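Local coordinates for RNA-binding protein RO60 (Deinococcus radiodurans, PDB 2NVO), which binds several small RNAs that accumulate during recovery from ultraviolet irradiation and contributes to the resistance of the bacterium to that radiation, at residues A391-S396 with S428-A433; L397-L400 with D405-T408. All coordinates share one frame; numbering follows the deposited sequence.

Both contacts lie in the VWFA-like domain, which closes the horseshoe of helical TROVE repeats into a ring, and both use helix 388-402. Contact 1 (391-396 with 428-433) sets the first half of that helix against helix 426-432; contact 2 (397-400 with 405-408) sets a turn near its end against the strand that follows. Along the chain the order is 391-396, 397-400, 405-408, 428-433, so contact 2 falls wholly within the span bridged by contact 1. Their centres are about 11 Å apart, and they meet where S396 OG packs 4.0 Å from T408 CG2. One helix is thereby fitted to both the central sheet and a neighbouring helix.

Contact 1 (A391-S396 with S428-A433); sequences AAAAMS and SAMQKA
A393 is the residue of 391-396 through which the two helices touch, and its methyl group meets A429 and M430 on the other side. The contact across the segments is apolar. A393 CB lies 3.6 Å from M430 CG and 3.9 Å from A429 CB, and it also comes within 3.7 Å of the backbone M430 N, so the methyl rests against the helix backbone as well as its side chains. The lack of anything beyond CB at A393 fits the close approach, with its CA 5.3 Å from M430 CA, the nearest CA pair of the two segments, which bury 133 Å² in all. M430 does its touching with the CG methylene. Its CG stands anti to the carbonyl carbon (chi1 -78°), which lays the start of the chain alongside A393; the side chain also touches N389 and M390, nearer the start of helix 388-402.

No hydrogen bond spans the segments; the side-chain hydrogen bonds described here are made within or beside each helix. The hydroxyl of the buried S396 finds its acceptor one turn back in its own helix: S396 OG bonds to A392 O at 2.9 Å, with a C=O...donor angle of 144°. The same oxygen accepts the helical bond from S396 N, and the two donors share it from opposite faces of its carbonyl plane. In helix 426-432, K432 forms a salt bridge with D424, whose carboxylate also takes a hydrogen bond from S428.

A392 and S396 also touch strand 364-369, both on L369 and S396 on L367 as well, and A433, just past the helix end, touches L369. This is helix-helix packing through two alanines and the first methylene beyond CB of a methionine, beside the central sheet of a VWFA-like alpha/beta domain, away from the metal site.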
loop_
_atom_site.group_PDB
_atom_site.type_symbol
_atom_site.label_atom_id
_atom_site.label_comp_id
_atom_site.label_asym_id
_atom_site.label_seq_id
_atom_site.Cartn_x
_atom_site.Cartn_y
_atom_site.Cartn_z
ATOM N N ALA A 391 7.403 -16.124 -2.008
ATOM C CA ALA A 391 7.515 -14.675 -2.151
ATOM C C ALA A 391 8.883 -14.266 -2.705
ATOM O O ALA A 391 8.967 -13.429 -3.619
ATOM C CB ALA A 391 7.241 -13.963 -0.824
ATOM N N ALA A 392 9.943 -14.830 -2.133
ATOM C CA ALA A 392 11.307 -14.543 -2.548
ATOM C C ALA A 392 11.587 -14.996 -4.001
ATOM O O ALA A 392 12.320 -14.319 -4.752
ATOM C CB ALA A 392 12.310 -15.182 -1.572
ATOM N N ALA A 393 11.023 -16.144 -4.379
ATOM C CA ALA A 393 11.143 -16.637 -5.748
ATOM C C ALA A 393 10.429 -15.734 -6.725
ATOM O O ALA A 393 10.943 -15.485 -7.836
ATOM C CB ALA A 393 10.638 -18.084 -5.875
ATOM N N ALA A 394 9.245 -15.255 -6.331
ATOM C CA ALA A 394 8.484 -14.289 -7.123
ATOM C C ALA A 394 9.294 -12.996 -7.340
ATOM O O ALA A 394 9.433 -12.514 -8.482
ATOM C CB ALA A 394 7.117 -13.972 -6.445
ATOM N N MET A 395 9.856 -12.459 -6.251
ATOM C CA MET A 395 10.634 -11.224 -6.319
ATOM C C MET A 395 11.925 -11.411 -7.131
ATOM O O MET A 395 12.389 -10.483 -7.780
ATOM C CB MET A 395 10.968 -10.698 -4.915
ATOM C CG MET A 395 9.739 -10.199 -4.116
ATOM S SD MET A 395 8.787 -8.912 -4.972
ATOM C CE MET A 395 9.943 -7.564 -5.028
ATOM N N SER A 396 12.497 -12.608 -7.083
ATOM C CA SER A 396 13.693 -12.936 -7.872
ATOM C C SER A 396 13.365 -12.903 -9.363
ATOM O O SER A 396 14.066 -12.261 -10.149
ATOM C CB SER A 396 14.220 -14.320 -7.509
ATOM O OG SER A 396 14.796 -14.328 -6.208
ATOM N N SER A 428 9.604 -23.499 -10.543
ATOM C CA SER A 428 10.980 -23.972 -10.677
ATOM C C SER A 428 11.964 -23.088 -9.892
ATOM O O SER A 428 12.945 -23.579 -9.341
ATOM C CB SER A 428 11.393 -24.135 -12.159
ATOM O OG SER A 428 11.355 -22.903 -12.856
ATOM N N ALA A 429 11.695 -21.789 -9.835
ATOM C CA ALA A 429 12.501 -20.873 -9.021
ATOM C C ALA A 429 12.383 -21.225 -7.527
ATOM O O ALA A 429 13.357 -21.193 -6.797
ATOM C CB ALA A 429 12.061 -19.444 -9.249
ATOM N N MET A 430 11.170 -21.535 -7.083
ATOM C CA MET A 430 10.968 -21.930 -5.692
ATOM C C MET A 430 11.861 -23.109 -5.317
ATOM O O MET A 430 12.484 -23.115 -4.257
ATOM C CB MET A 430 9.489 -22.270 -5.436
ATOM C CG MET A 430 8.600 -21.044 -5.274
ATOM S SD MET A 430 6.862 -21.487 -5.131
ATOM C CE MET A 430 6.891 -22.428 -3.602
ATOM N N GLN A 431 11.925 -24.113 -6.188
ATOM C CA GLN A 431 12.747 -25.293 -5.920
ATOM C C GLN A 431 14.246 -24.991 -5.927
ATOM O O GLN A 431 14.989 -25.508 -5.094
ATOM C CB GLN A 431 12.425 -26.418 -6.909
ATOM C CG GLN A 431 11.029 -27.002 -6.744
ATOM C CD GLN A 431 10.585 -27.816 -7.954
ATOM O OE1 GLN A 431 9.593 -28.545 -7.893
ATOM N NE2 GLN A 431 11.316 -27.682 -9.071
ATOM N N LYS A 432 14.691 -24.144 -6.857
ATOM C CA LYS A 432 16.085 -23.722 -6.869
ATOM C C LYS A 432 16.446 -22.952 -5.616
ATOM O O LYS A 432 17.609 -22.868 -5.261
ATOM C CB LYS A 432 16.397 -22.878 -8.118
ATOM C CG LYS A 432 16.444 -23.713 -9.391
ATOM C CD LYS A 432 16.676 -22.846 -10.647
ATOM C CE LYS A 432 16.710 -23.727 -11.905
ATOM N NZ LYS A 432 16.578 -22.896 -13.115
ATOM N N ALA A 433 15.430 -22.403 -4.942
ATOM C CA ALA A 433 15.614 -21.631 -3.723
ATOM C C ALA A 433 15.327 -22.463 -2.464
ATOM O O ALA A 433 14.891 -21.933 -1.450
ATOM C CB ALA A 433 14.715 -20.416 -3.742
#

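Contact 2 (L397-L400 with D405-T408); sequences LIAL and DALT
One turn near the end of helix 388-402 approaches 405-408 of the strand that follows, with the CA atoms of L400 and A406 5.3 Å apart, and no backbone or side-chain hydrogen bond crosses between the two segments. The segments bury 170 Å² in all, mostly through apolar contacts of four side chains.

A406 points its methyl at the helix, where A399 and L400 receive it. Its CB is 4.1 Å from A399 CB and 3.9 Å from the carbonyl carbon A399 C, so the small side chain meets the helix backbone directly. L400 reaches the strand with both branches of its fork. CD2 comes to 3.9 Å from A406 CB and to 3.5 Å from A406 O, a van der Waals approach to the strand backbone, while CD1 rests 3.8 Å from T408 CG2. With CG anti to its own carbonyl carbon (chi1 -73°), L400 swings the end of its side chain closer to the strand than its CB direction would suggest. The side chains of L400 and T408 cross at about a right angle, methyl meeting methyl. The alternation of the strand explains the pattern: A406 and T408 face the helix, whereas D405 and L407 turn from it.

D405 makes a salt bridge with R364, and backbone hydrogen bonds tie D405 and L407 to the parallel strand 364-369. A399 also packs on L367 of that strand, and L400 on I420. Helix 388-402 links the adjacent parallel strands 364-369 and 405-411 as the crossover of a beta-alpha-beta unit, near the edge of the sheet, where 415-417 runs antiparallel as the outermost strand.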
loop_
_atom_site.group_PDB
_atom_site.type_symbol
_atom_site.label_atom_id
_atom_site.label_comp_id
_atom_site.label_asym_id
_atom_site.label_seq_id
_atom_site.Cartn_x
_atom_site.Cartn_y
_atom_site.Cartn_z
ATOM N N LEU A 397 12.277 -13.572 -9.739
ATOM C CA LEU A 397 11.811 -13.546 -11.124
ATOM C C LEU A 397 11.575 -12.119 -11.614
ATOM O O LEU A 397 11.993 -11.749 -12.735
ATOM C CB LEU A 397 10.555 -14.376 -11.297
ATOM C CG LEU A 397 10.784 -15.877 -11.194
ATOM C CD1 LEU A 397 9.443 -16.567 -11.279
ATOM C CD2 LEU A 397 11.763 -16.369 -12.308
ATOM N N ILE A 398 10.917 -11.322 -10.782
ATOM C CA ILE A 398 10.727 -9.897 -11.081
ATOM C C ILE A 398 12.028 -9.153 -11.359
ATOM O O ILE A 398 12.133 -8.446 -12.369
ATOM C CB ILE A 398 9.946 -9.175 -9.970
ATOM C CG1 ILE A 398 8.490 -9.640 -9.985
ATOM C CG2 ILE A 398 10.008 -7.666 -10.173
ATOM C CD1 ILE A 398 7.588 -9.008 -8.909
ATOM N N ALA A 399 13.005 -9.283 -10.460
ATOM C CA ALA A 399 14.314 -8.658 -10.660
ATOM C C ALA A 399 14.973 -9.147 -11.954
ATOM O O ALA A 399 15.372 -8.339 -12.799
ATOM C CB ALA A 399 15.224 -8.903 -9.475
ATOM N N LEU A 400 15.063 -10.467 -12.105
ATOM C CA LEU A 400 15.675 -11.065 -13.281
ATOM C C LEU A 400 15.056 -10.565 -14.584
ATOM O O LEU A 400 15.765 -10.330 -15.554
ATOM C CB LEU A 400 15.637 -12.589 -13.189
ATOM C CG LEU A 400 16.641 -13.110 -12.154
ATOM C CD1 LEU A 400 16.293 -14.505 -11.672
ATOM C CD2 LEU A 400 18.078 -13.057 -12.697
ATOM N N ASP A 405 20.426 -5.729 -14.453
ATOM C CA ASP A 405 21.121 -6.943 -14.123
ATOM C C ASP A 405 20.628 -7.462 -12.788
ATOM O O ASP A 405 20.203 -6.706 -11.915
ATOM C CB ASP A 405 22.622 -6.694 -14.070
ATOM C CG ASP A 405 23.429 -7.907 -14.483
ATOM O OD1 ASP A 405 24.674 -7.796 -14.475
ATOM O OD2 ASP A 405 22.836 -8.962 -14.822
ATOM N N ALA A 406 20.674 -8.769 -12.635
ATOM C CA ALA A 406 20.279 -9.367 -11.378
ATOM C C ALA A 406 20.959 -10.713 -11.336
ATOM O O ALA A 406 21.090 -11.379 -12.344
ATOM C CB ALA A 406 18.789 -9.524 -11.324
ATOM N N LEU A 407 21.430 -11.101 -10.174
ATOM C CA LEU A 407 21.999 -12.417 -10.041
ATOM C C LEU A 407 21.413 -12.903 -8.725
ATOM O O LEU A 407 21.356 -12.117 -7.796
ATOM C CB LEU A 407 23.518 -12.292 -9.934
ATOM C CG LEU A 407 24.306 -13.499 -9.421
ATOM C CD1 LEU A 407 24.180 -14.671 -10.355
ATOM C CD2 LEU A 407 25.782 -13.117 -9.271
ATOM N N THR A 408 20.981 -14.161 -8.656
ATOM C CA THR A 408 20.472 -14.716 -7.384
ATOM C C THR A 408 21.431 -15.732 -6.782
ATOM O O THR A 408 21.877 -16.671 -7.451
ATOM C CB THR A 408 19.106 -15.382 -7.535
ATOM O OG1 THR A 408 19.275 -16.640 -8.204
ATOM C CG2 THR A 408 18.162 -14.485 -8.327
#